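Endo-1,4-beta-mannanase (Eisenia fetida, PDB 5Y6T) probably hydrolyses internal beta-1,4-mannosidic links in mannan polysaccharides, as a cold-adapted glycoside hydrolase of family GH5. Local coordinates at residues S65-V70 with G322-Q327; M265-W270 with N293-F298; K59-N64 with T340-L345. One frame throughout, in Å; residues are numbered along the deposited sequence.

In the fold
The three contacts run from the catalytic end of a (beta/alpha)8 barrel to its outer helical layer. Contact 1 and contact 2, with centres about 11 Å apart, contribute side chains to the barrel interior and meet directly: Trp-326 N probably bonds to Phe-298 O at 2.9 Å. The guanidinium of Arg-67 in contact 1 also reaches the carboxylate of Glu-297 in contact 2. A bound TRS molecule, probably from the crystallisation liquor, lies about 3 Å from the side chains of Trp-326 and Glu-297, marking the likely sugar-binding cleft. Contact 3 lies farther out, its centre about 12 Å from that of contact 1 and about 18 Å from that of contact 2; Gln-341 OE1 lies 2.7 Å from Ser-325 OG.

Contact 1: S65-V70 with G322-Q327; sequences SLRIWV and GAWSWQ
Strands 65-69 and 322-325 run in the same general sense at 54° to each other, 7.9 Å apart at their axes, with Leu-66 and Trp-324 the nearest pair of CA atoms. They are the second and eighth strands of the GH5 barrel, each paired with strand 20-28 between them, and so they meet through side chains pointing into the barrel. At one end Trp-324 gives its indole N-H to Ser-65: NE1 lies 2.9 Å from OG in a nearly straight bond, with the hydroxyl in the ring plane. A small hydroxyl suits this place, satisfying a buried indole without displacing the ring. Arg-67 crosses the same indole, its CB above one face toward the rim and its CD 3.6 Å from Trp-324 CE3. With CG opposite the backbone N (chi1 -179°) and the chain extended to NE, the guanidinium is carried past the ring toward the barrel axis, where Trp-69 NE1 stands over one of its faces, near the rim. There it bonds to Asn-28 and Asn-166 and forms salt bridges with Glu-163 and Glu-297. Farther along, Trp-69 CZ2 packs 3.6 Å from Trp-326 CH2, the six-membered rings oblique at 44°. The peptide between Trp-326 and Gln-327 is cis, as is known after the corresponding tryptophan in related enzymes, and Gln-327 CB then lies over the Trp-326 ring. Aromatic rings beside a multiply bonded arginine are consistent with a firmly held surface near the TRS site, where the salt bridge is likely to keep the Glu-297 carboxylate in place.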
loop_
_atom_site.group_PDB
_atom_site.type_symbol
_atom_site.label_atom_id
_atom_site.label_comp_id
_atom_site.label_asym_id
_atom_site.label_seq_id
_atom_site.Cartn_x
_atom_site.Cartn_y
_atom_site.Cartn_z
ATOM N N SER A 65 -8.203 4.627 9.263
ATOM C CA SER A 65 -7.757 4.271 7.949
ATOM C C SER A 65 -7.725 2.791 7.773
ATOM O O SER A 65 -7.771 2.003 8.727
ATOM C CB SER A 65 -6.388 4.911 7.683
ATOM O OG SER A 65 -5.469 4.528 8.701
ATOM N N LEU A 66 -7.567 2.403 6.503
ATOM C CA LEU A 66 -7.479 1.021 6.123
ATOM C C LEU A 66 -6.758 0.858 4.799
ATOM O O LEU A 66 -6.777 1.750 3.968
ATOM C CB LEU A 66 -8.875 0.336 6.112
ATOM C CG LEU A 66 -9.877 0.715 5.040
ATOM C CD1 LEU A 66 -9.652 0.026 3.684
ATOM C CD2 LEU A 66 -11.252 0.522 5.562
ATOM N N ARG A 67 -6.186 -0.312 4.594
ATOM C CA ARG A 67 -5.545 -0.684 3.336
ATOM C C ARG A 67 -6.230 -1.909 2.773
ATOM O O ARG A 67 -6.403 -2.900 3.462
ATOM C CB ARG A 67 -4.050 -0.964 3.575
ATOM C CG ARG A 67 -3.226 -1.340 2.337
ATOM C CD ARG A 67 -1.746 -1.219 2.731
ATOM N NE ARG A 67 -0.810 -1.641 1.690
ATOM C CZ ARG A 67 -0.200 -2.825 1.656
ATOM N NH1 ARG A 67 -0.515 -3.831 2.495
ATOM N NH2 ARG A 67 0.709 -3.031 0.698
ATOM N N ILE A 68 -6.618 -1.843 1.520
ATOM C CA ILE A 68 -7.397 -2.899 0.891
ATOM C C ILE A 68 -6.870 -3.182 -0.517
ATOM O O ILE A 68 -6.402 -2.281 -1.261
ATOM C CB ILE A 68 -8.900 -2.516 0.820
ATOM C CG1 ILE A 68 -9.718 -3.754 0.378
ATOM C CG2 ILE A 68 -9.175 -1.279 -0.047
ATOM C CD1 ILE A 68 -11.173 -3.678 0.797
ATOM N N TRP A 69 -6.953 -4.432 -0.912
ATOM C CA TRP A 69 -6.339 -4.892 -2.161
ATOM C C TRP A 69 -7.395 -5.221 -3.191
ATOM O O TRP A 69 -8.468 -5.754 -2.837
ATOM C CB TRP A 69 -5.518 -6.127 -1.918
ATOM C CG TRP A 69 -4.343 -6.033 -0.994
ATOM C CD1 TRP A 69 -3.964 -4.976 -0.202
ATOM C CD2 TRP A 69 -3.381 -7.056 -0.772
ATOM N NE1 TRP A 69 -2.833 -5.322 0.546
ATOM C CE2 TRP A 69 -2.462 -6.588 0.198
ATOM C CE3 TRP A 69 -3.211 -8.358 -1.267
ATOM C CZ2 TRP A 69 -1.384 -7.371 0.654
ATOM C CZ3 TRP A 69 -2.139 -9.107 -0.823
ATOM C CH2 TRP A 69 -1.245 -8.621 0.127
ATOM N N VAL A 70 -7.043 -5.018 -4.454
ATOM C CA VAL A 70 -8.038 -5.175 -5.543
ATOM C C VAL A 70 -7.638 -6.267 -6.512
ATOM O O VAL A 70 -8.167 -7.385 -6.373
ATOM C CB VAL A 70 -8.325 -3.841 -6.270
ATOM C CG1 VAL A 70 -9.397 -3.990 -7.339
ATOM C CG2 VAL A 70 -8.688 -2.721 -5.268
ATOM N N GLY A 322 2.115 6.507 9.876
ATOM C CA GLY A 322 1.023 5.567 9.988
ATOM C C GLY A 322 1.526 4.204 10.443
ATOM O O GLY A 322 2.737 3.915 10.465
ATOM N N ALA A 323 0.519 3.391 10.813
ATOM C CA ALA A 323 0.675 2.038 11.224
ATOM C C ALA A 323 -0.586 1.238 10.851
ATOM O O ALA A 323 -1.643 1.603 11.289
ATOM C CB ALA A 323 0.907 2.030 12.716
ATOM N N TRP A 324 -0.424 0.239 9.974
ATOM C CA TRP A 324 -1.499 -0.625 9.581
ATOM C C TRP A 324 -1.174 -2.057 9.928
ATOM O O TRP A 324 -0.280 -2.621 9.367
ATOM C CB TRP A 324 -1.813 -0.537 8.117
ATOM C CG TRP A 324 -2.306 0.831 7.680
ATOM C CD1 TRP A 324 -3.181 1.639 8.336
ATOM C CD2 TRP A 324 -1.970 1.504 6.465
ATOM N NE1 TRP A 324 -3.379 2.781 7.610
ATOM C CE2 TRP A 324 -2.639 2.713 6.457
ATOM C CE3 TRP A 324 -1.134 1.200 5.391
ATOM C CZ2 TRP A 324 -2.514 3.626 5.384
ATOM C CZ3 TRP A 324 -1.004 2.083 4.342
ATOM C CH2 TRP A 324 -1.714 3.272 4.324
ATOM N N SER A 325 -1.950 -2.624 10.872
ATOM C CA SER A 325 -1.745 -4.013 11.280
ATOM C C SER A 325 -2.214 -5.028 10.245
ATOM O O SER A 325 -3.023 -4.717 9.361
ATOM C CB SER A 325 -2.423 -4.219 12.631
ATOM O OG SER A 325 -3.815 -3.978 12.564
ATOM N N TRP A 326 -1.740 -6.264 10.407
ATOM C CA TRP A 326 -2.033 -7.352 9.512
ATOM C C TRP A 326 -2.852 -8.447 10.294
ATOM O O TRP A 326 -2.337 -9.019 11.255
ATOM C CB TRP A 326 -0.743 -7.978 8.944
ATOM C CG TRP A 326 -1.054 -8.977 7.897
ATOM C CD1 TRP A 326 -1.128 -10.345 8.038
ATOM C CD2 TRP A 326 -1.426 -8.694 6.550
ATOM N NE1 TRP A 326 -1.557 -10.931 6.843
ATOM C CE2 TRP A 326 -1.696 -9.940 5.904
ATOM C CE3 TRP A 326 -1.520 -7.505 5.794
ATOM C CZ2 TRP A 326 -2.117 -10.014 4.558
ATOM C CZ3 TRP A 326 -1.896 -7.607 4.460
ATOM C CH2 TRP A 326 -2.181 -8.853 3.868
ATOM N N GLN A 327 -4.039 -8.803 9.827
ATOM C CA GLN A 327 -4.946 -8.101 8.929
ATOM C C GLN A 327 -6.364 -8.334 9.525
ATOM O O GLN A 327 -6.599 -9.285 10.305
ATOM C CB GLN A 327 -4.955 -8.594 7.492
ATOM C CG GLN A 327 -5.165 -10.095 7.358
ATOM C CD GLN A 327 -5.185 -10.584 5.889
ATOM O OE1 GLN A 327 -5.584 -9.850 4.946
ATOM N NE2 GLN A 327 -4.818 -11.851 5.680
#

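Contact 2: M265-W270 with N293-F298; sequences MHTYAW and NNIGEF
His-266 and Glu-297 both set CG beside their own backbone N, opposite the carbonyl carbon (chi1 -59° and -64°), and the glutamate then extends straight, so that its chain slides over the imidazole. Glu-297 CG stands 3.5 Å from the ring centroid, a CH-pi contact over the face, and the carboxylate stacks on the ring with the two planes 19° apart. The histidine NE2 bonds to Gln-264 and its ND1 to Glu-167, which together are likely to fix the ring's rotation. From another direction Tyr-268 OH donates to Glu-297 OE1 at 2.7 Å, meeting the oxygen on its anti side, somewhat out of the carboxylate plane. A phenylalanine in place of Tyr-268 would probably cost OE1 this bond and leave the carboxylate freer to turn. Strands 262-266 and 293-297 are the sixth and seventh of the (beta/alpha)8 barrel; Glu-297, at the C-terminal end of its strand, is probably the nucleophile, as in other GH5 enzymes, and Glu-167 probably the acid/base. The two parallel strands are joined, somewhat irregularly, by Met-265 N to Asn-294 O at 3.0 Å, Gly-296 N to Met-265 O at 3.2 Å and Thr-267 N to Glu-297 O at 2.9 Å. Glycine suits position 296, since a CB there would come close to His-266 CD2. Away from the Glu-297 side chain, Thr-267 CG2 meets Ile-295 CG2 at 4.1 Å. At the opposite end Asn-293, whose amide also bonds to Asn-284, points ND2 at Met-265 SD in a weak hydrogen bond of 3.4 Å.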
loop_
_atom_site.group_PDB
_atom_site.type_symbol
_atom_site.label_atom_id
_atom_site.label_comp_id
_atom_site.label_asym_id
_atom_site.label_seq_id
_atom_site.Cartn_x
_atom_site.Cartn_y
_atom_site.Cartn_z
ATOM N N MET A 265 7.085 0.763 4.774
ATOM C CA MET A 265 7.834 -0.416 5.079
ATOM C C MET A 265 6.993 -1.353 5.881
ATOM O O MET A 265 6.404 -0.971 6.871
ATOM C CB MET A 265 9.026 -0.011 5.971
ATOM C CG MET A 265 10.005 0.871 5.221
ATOM S SD MET A 265 11.291 1.277 6.362
ATOM C CE MET A 265 12.469 2.124 5.355
ATOM N N HIS A 266 6.905 -2.587 5.446
ATOM C CA HIS A 266 6.312 -3.668 6.242
ATOM C C HIS A 266 7.381 -4.329 7.111
ATOM O O HIS A 266 8.591 -4.216 6.809
ATOM C CB HIS A 266 5.775 -4.723 5.310
ATOM C CG HIS A 266 4.742 -4.179 4.373
ATOM N ND1 HIS A 266 4.263 -4.887 3.283
ATOM C CD2 HIS A 266 4.180 -2.951 4.302
ATOM C CE1 HIS A 266 3.394 -4.135 2.644
ATOM N NE2 HIS A 266 3.324 -2.960 3.239
ATOM N N THR A 267 6.989 -4.921 8.234
ATOM C CA THR A 267 8.033 -5.544 9.007
ATOM C C THR A 267 7.463 -6.701 9.786
ATOM O O THR A 267 6.429 -6.561 10.488
ATOM C CB THR A 267 8.808 -4.563 9.927
ATOM O OG1 THR A 267 9.965 -5.243 10.549
ATOM C CG2 THR A 267 7.854 -3.965 11.032
ATOM N N TYR A 268 8.139 -7.824 9.654
ATOM C CA TYR A 268 7.834 -9.023 10.423
ATOM C C TYR A 268 9.102 -9.659 10.917
ATOM O O TYR A 268 10.175 -9.535 10.278
ATOM C CB TYR A 268 7.155 -10.027 9.533
ATOM C CG TYR A 268 5.798 -9.533 9.025
ATOM C CD1 TYR A 268 4.640 -9.678 9.816
ATOM C CD2 TYR A 268 5.667 -8.930 7.775
ATOM C CE1 TYR A 268 3.403 -9.350 9.305
ATOM C CE2 TYR A 268 4.434 -8.529 7.278
ATOM C CZ TYR A 268 3.289 -8.704 8.062
ATOM O OH TYR A 268 2.056 -8.367 7.568
ATOM N N ALA A 269 8.956 -10.390 12.032
ATOM C CA ALA A 269 10.096 -11.091 12.586
ATOM C C ALA A 269 10.351 -12.371 11.813
ATOM O O ALA A 269 9.470 -12.944 11.161
ATOM C CB ALA A 269 9.895 -11.359 14.083
ATOM N N TRP A 270 11.610 -12.763 11.773
ATOM C CA TRP A 270 11.976 -14.058 11.136
ATOM C C TRP A 270 12.680 -14.841 12.246
ATOM O O TRP A 270 13.541 -14.342 12.923
ATOM C CB TRP A 270 12.950 -13.811 10.017
ATOM C CG TRP A 270 13.430 -15.058 9.365
ATOM C CD1 TRP A 270 14.677 -15.611 9.434
ATOM C CD2 TRP A 270 12.652 -15.900 8.536
ATOM N NE1 TRP A 270 14.701 -16.755 8.668
ATOM C CE2 TRP A 270 13.477 -16.960 8.116
ATOM C CE3 TRP A 270 11.328 -15.855 8.092
ATOM C CZ2 TRP A 270 13.028 -17.965 7.281
ATOM C CZ3 TRP A 270 10.870 -16.867 7.254
ATOM C CH2 TRP A 270 11.716 -17.903 6.857
ATOM N N ASN A 293 7.073 8.101 6.084
ATOM C CA ASN A 293 7.129 6.657 6.037
ATOM C C ASN A 293 6.089 6.081 6.943
ATOM O O ASN A 293 6.041 6.440 8.106
ATOM C CB ASN A 293 8.521 6.235 6.531
ATOM C CG ASN A 293 8.820 4.775 6.314
ATOM O OD1 ASN A 293 8.161 4.076 5.533
ATOM N ND2 ASN A 293 9.877 4.325 6.919
ATOM N N ASN A 294 5.345 5.108 6.434
ATOM C CA ASN A 294 4.241 4.380 7.099
ATOM C C ASN A 294 4.641 2.983 7.362
ATOM O O ASN A 294 5.118 2.337 6.479
ATOM C CB ASN A 294 3.048 4.453 6.192
ATOM C CG ASN A 294 1.824 3.734 6.744
ATOM O OD1 ASN A 294 1.919 2.649 7.301
ATOM N ND2 ASN A 294 0.668 4.319 6.538
ATOM N N ILE A 295 4.462 2.464 8.600
ATOM C CA ILE A 295 4.726 1.042 8.829
ATOM C C ILE A 295 3.418 0.345 8.377
ATOM O O ILE A 295 2.492 0.131 9.205
ATOM C CB ILE A 295 5.089 0.739 10.278
ATOM C CG1 ILE A 295 6.189 1.687 10.807
ATOM C CG2 ILE A 295 5.455 -0.743 10.410
ATOM C CD1 ILE A 295 6.723 1.364 12.223
ATOM N N GLY A 296 3.399 -0.050 7.102
ATOM C CA GLY A 296 2.169 -0.449 6.357
ATOM C C GLY A 296 1.655 -1.850 6.661
ATOM O O GLY A 296 0.558 -2.219 6.264
ATOM N N GLU A 297 2.514 -2.695 7.265
ATOM C CA GLU A 297 2.117 -3.989 7.798
ATOM C C GLU A 297 3.059 -4.372 8.959
ATOM O O GLU A 297 4.262 -4.145 8.901
ATOM C CB GLU A 297 2.276 -5.099 6.791
ATOM C CG GLU A 297 1.422 -5.059 5.521
ATOM C CD GLU A 297 1.585 -6.270 4.605
ATOM O OE1 GLU A 297 2.144 -7.336 5.102
ATOM O OE2 GLU A 297 1.162 -6.187 3.395
ATOM N N PHE A 298 2.470 -5.022 9.946
ATOM C CA PHE A 298 3.162 -5.686 11.066
ATOM C C PHE A 298 2.094 -6.424 11.824
ATOM O O PHE A 298 0.909 -6.205 11.631
ATOM C CB PHE A 298 3.825 -4.679 12.014
ATOM C CG PHE A 298 2.891 -3.668 12.580
ATOM C CD1 PHE A 298 2.486 -2.524 11.871
ATOM C CD2 PHE A 298 2.259 -3.895 13.776
ATOM C CE1 PHE A 298 1.594 -1.613 12.420
ATOM C CE2 PHE A 298 1.333 -3.021 14.286
ATOM C CZ PHE A 298 0.960 -1.903 13.617
#

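Contact 3: K59-N64 with T340-L345; sequences KAEGGN and TQAQGL
A Schellman motif ends helix 42-60, the first helix of the outer layer of the (beta/alpha)8 barrel, and its turn packs against helix 338-348, the last, where the ring of helices closes; Glu-61 and Ala-342 touch there, as do Gly-63 and Leu-345. Gly-62 takes the positive phi of the motif (100°), where a side chain would jam against the preceding carbonyl oxygen, and its N bonds back to Lys-59 O at 3.0 Å. Glu-61 folds at chi2 (-58°), laying its aliphatic part over the partner helix with CG 3.5 Å from Ala-342 CB. The alanine methyl is small enough to let the two backbones come close, and the carboxylate carbon also lies against this methyl. Next to it Leu-345 points toward the turn, its CD1 4.0 Å from Gly-63 CA; a CB on Gly-63 would run into that methyl, so the second glycine suits its place too. The leucine also touches Ser-25 and Met-27 of strand 20-28 and Phe-312 of helix 308-317. Polar groups of the turn are also met: Lys-59 NZ bends back to Gly-63 O at 2.9 Å, from above the carbonyl plane, and Glu-61 O receives the amide of Asn-346. Between the two segments one water donates to both sides, 2.9 Å from Gly-62 O and 2.7 Å from Leu-345 O.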
loop_
_atom_site.group_PDB
_atom_site.type_symbol
_atom_site.label_atom_id
_atom_site.label_comp_id
_atom_site.label_asym_id
_atom_site.label_seq_id
_atom_site.Cartn_x
_atom_site.Cartn_y
_atom_site.Cartn_z
ATOM N N LYS A 59 -13.422 2.041 12.709
ATOM C CA LYS A 59 -13.658 3.343 13.274
ATOM C C LYS A 59 -14.073 3.224 14.726
ATOM O O LYS A 59 -13.681 4.036 15.564
ATOM C CB LYS A 59 -14.627 4.174 12.436
ATOM C CG LYS A 59 -14.907 5.563 13.025
ATOM C CD LYS A 59 -13.657 6.471 12.885
ATOM C CE LYS A 59 -12.975 6.852 14.195
ATOM N NZ LYS A 59 -11.673 7.572 13.970
ATOM N N ALA A 60 -14.948 2.268 15.019
ATOM C CA ALA A 60 -15.419 2.075 16.406
ATOM C C ALA A 60 -14.294 1.841 17.442
ATOM O O ALA A 60 -14.434 2.272 18.572
ATOM C CB ALA A 60 -16.427 0.972 16.483
ATOM N N GLU A 61 -13.175 1.254 17.001
ATOM C CA GLU A 61 -12.034 0.935 17.831
ATOM C C GLU A 61 -11.047 2.090 17.896
ATOM O O GLU A 61 -10.040 2.040 18.643
ATOM C CB GLU A 61 -11.354 -0.334 17.291
ATOM C CG GLU A 61 -12.190 -1.591 17.311
ATOM C CD GLU A 61 -12.718 -2.032 18.650
ATOM O OE1 GLU A 61 -12.267 -1.537 19.710
ATOM O OE2 GLU A 61 -13.623 -2.944 18.578
ATOM N N GLY A 62 -11.332 3.119 17.122
ATOM C CA GLY A 62 -10.461 4.304 17.041
ATOM C C GLY A 62 -9.522 4.422 15.860
ATOM O O GLY A 62 -8.754 5.384 15.769
ATOM N N GLY A 63 -9.630 3.515 14.898
ATOM C CA GLY A 63 -8.783 3.645 13.713
ATOM C C GLY A 63 -9.336 4.712 12.827
ATOM O O GLY A 63 -10.543 5.086 12.900
ATOM N N ASN A 64 -8.506 5.159 11.924
ATOM C CA ASN A 64 -8.924 6.173 10.954
ATOM C C ASN A 64 -8.630 5.854 9.521
ATOM O O ASN A 64 -8.751 6.729 8.671
ATOM C CB ASN A 64 -8.297 7.532 11.315
ATOM C CG ASN A 64 -6.771 7.535 11.243
ATOM O OD1 ASN A 64 -6.157 6.660 10.553
ATOM N ND2 ASN A 64 -6.140 8.436 12.006
ATOM N N THR A 340 -7.239 -8.424 18.638
ATOM C CA THR A 340 -5.897 -8.027 19.018
ATOM C C THR A 340 -5.538 -6.685 18.360
ATOM O O THR A 340 -5.037 -5.750 19.012
ATOM C CB THR A 340 -4.879 -9.154 18.679
ATOM O OG1 THR A 340 -5.101 -10.254 19.561
ATOM C CG2 THR A 340 -3.410 -8.705 18.802
ATOM N N GLN A 341 -5.748 -6.595 17.066
ATOM C CA GLN A 341 -5.439 -5.353 16.342
ATOM C C GLN A 341 -6.221 -4.169 16.911
ATOM O O GLN A 341 -5.667 -3.048 17.013
ATOM C CB GLN A 341 -5.706 -5.515 14.858
ATOM C CG GLN A 341 -4.739 -6.525 14.245
ATOM C CD GLN A 341 -5.155 -7.019 12.872
ATOM O OE1 GLN A 341 -4.900 -6.358 11.896
ATOM N NE2 GLN A 341 -5.886 -8.094 12.830
ATOM N N ALA A 342 -7.487 -4.390 17.240
ATOM C CA ALA A 342 -8.302 -3.352 17.870
ATOM C C ALA A 342 -7.570 -2.777 19.090
ATOM O O ALA A 342 -7.724 -1.628 19.349
ATOM C CB ALA A 342 -9.665 -3.877 18.283
ATOM N N GLN A 343 -6.833 -3.570 19.868
ATOM C CA GLN A 343 -6.156 -3.008 21.083
ATOM C C GLN A 343 -5.174 -1.921 20.686
ATOM O O GLN A 343 -4.980 -0.924 21.377
ATOM C CB GLN A 343 -5.476 -4.077 21.908
ATOM C CG GLN A 343 -6.418 -5.157 22.418
ATOM C CD GLN A 343 -5.585 -6.221 23.172
ATOM O OE1 GLN A 343 -4.780 -6.921 22.593
ATOM N NE2 GLN A 343 -5.721 -6.240 24.465
ATOM N N GLY A 344 -4.486 -2.114 19.579
ATOM C CA GLY A 344 -3.605 -1.059 19.118
ATOM C C GLY A 344 -4.287 0.158 18.637
ATOM O O GLY A 344 -3.795 1.232 18.903
ATOM N N LEU A 345 -5.411 -0.010 17.916
ATOM C CA LEU A 345 -6.204 1.137 17.516
ATOM C C LEU A 345 -6.682 1.882 18.754
ATOM O O LEU A 345 -6.607 3.103 18.831
ATOM C CB LEU A 345 -7.368 0.748 16.640
ATOM C CG LEU A 345 -6.988 -0.029 15.368
ATOM C CD1 LEU A 345 -8.263 -0.203 14.584
ATOM C CD2 LEU A 345 -5.933 0.727 14.599
HETATM O O HOH W 1 -6.133 4.457 16.487
#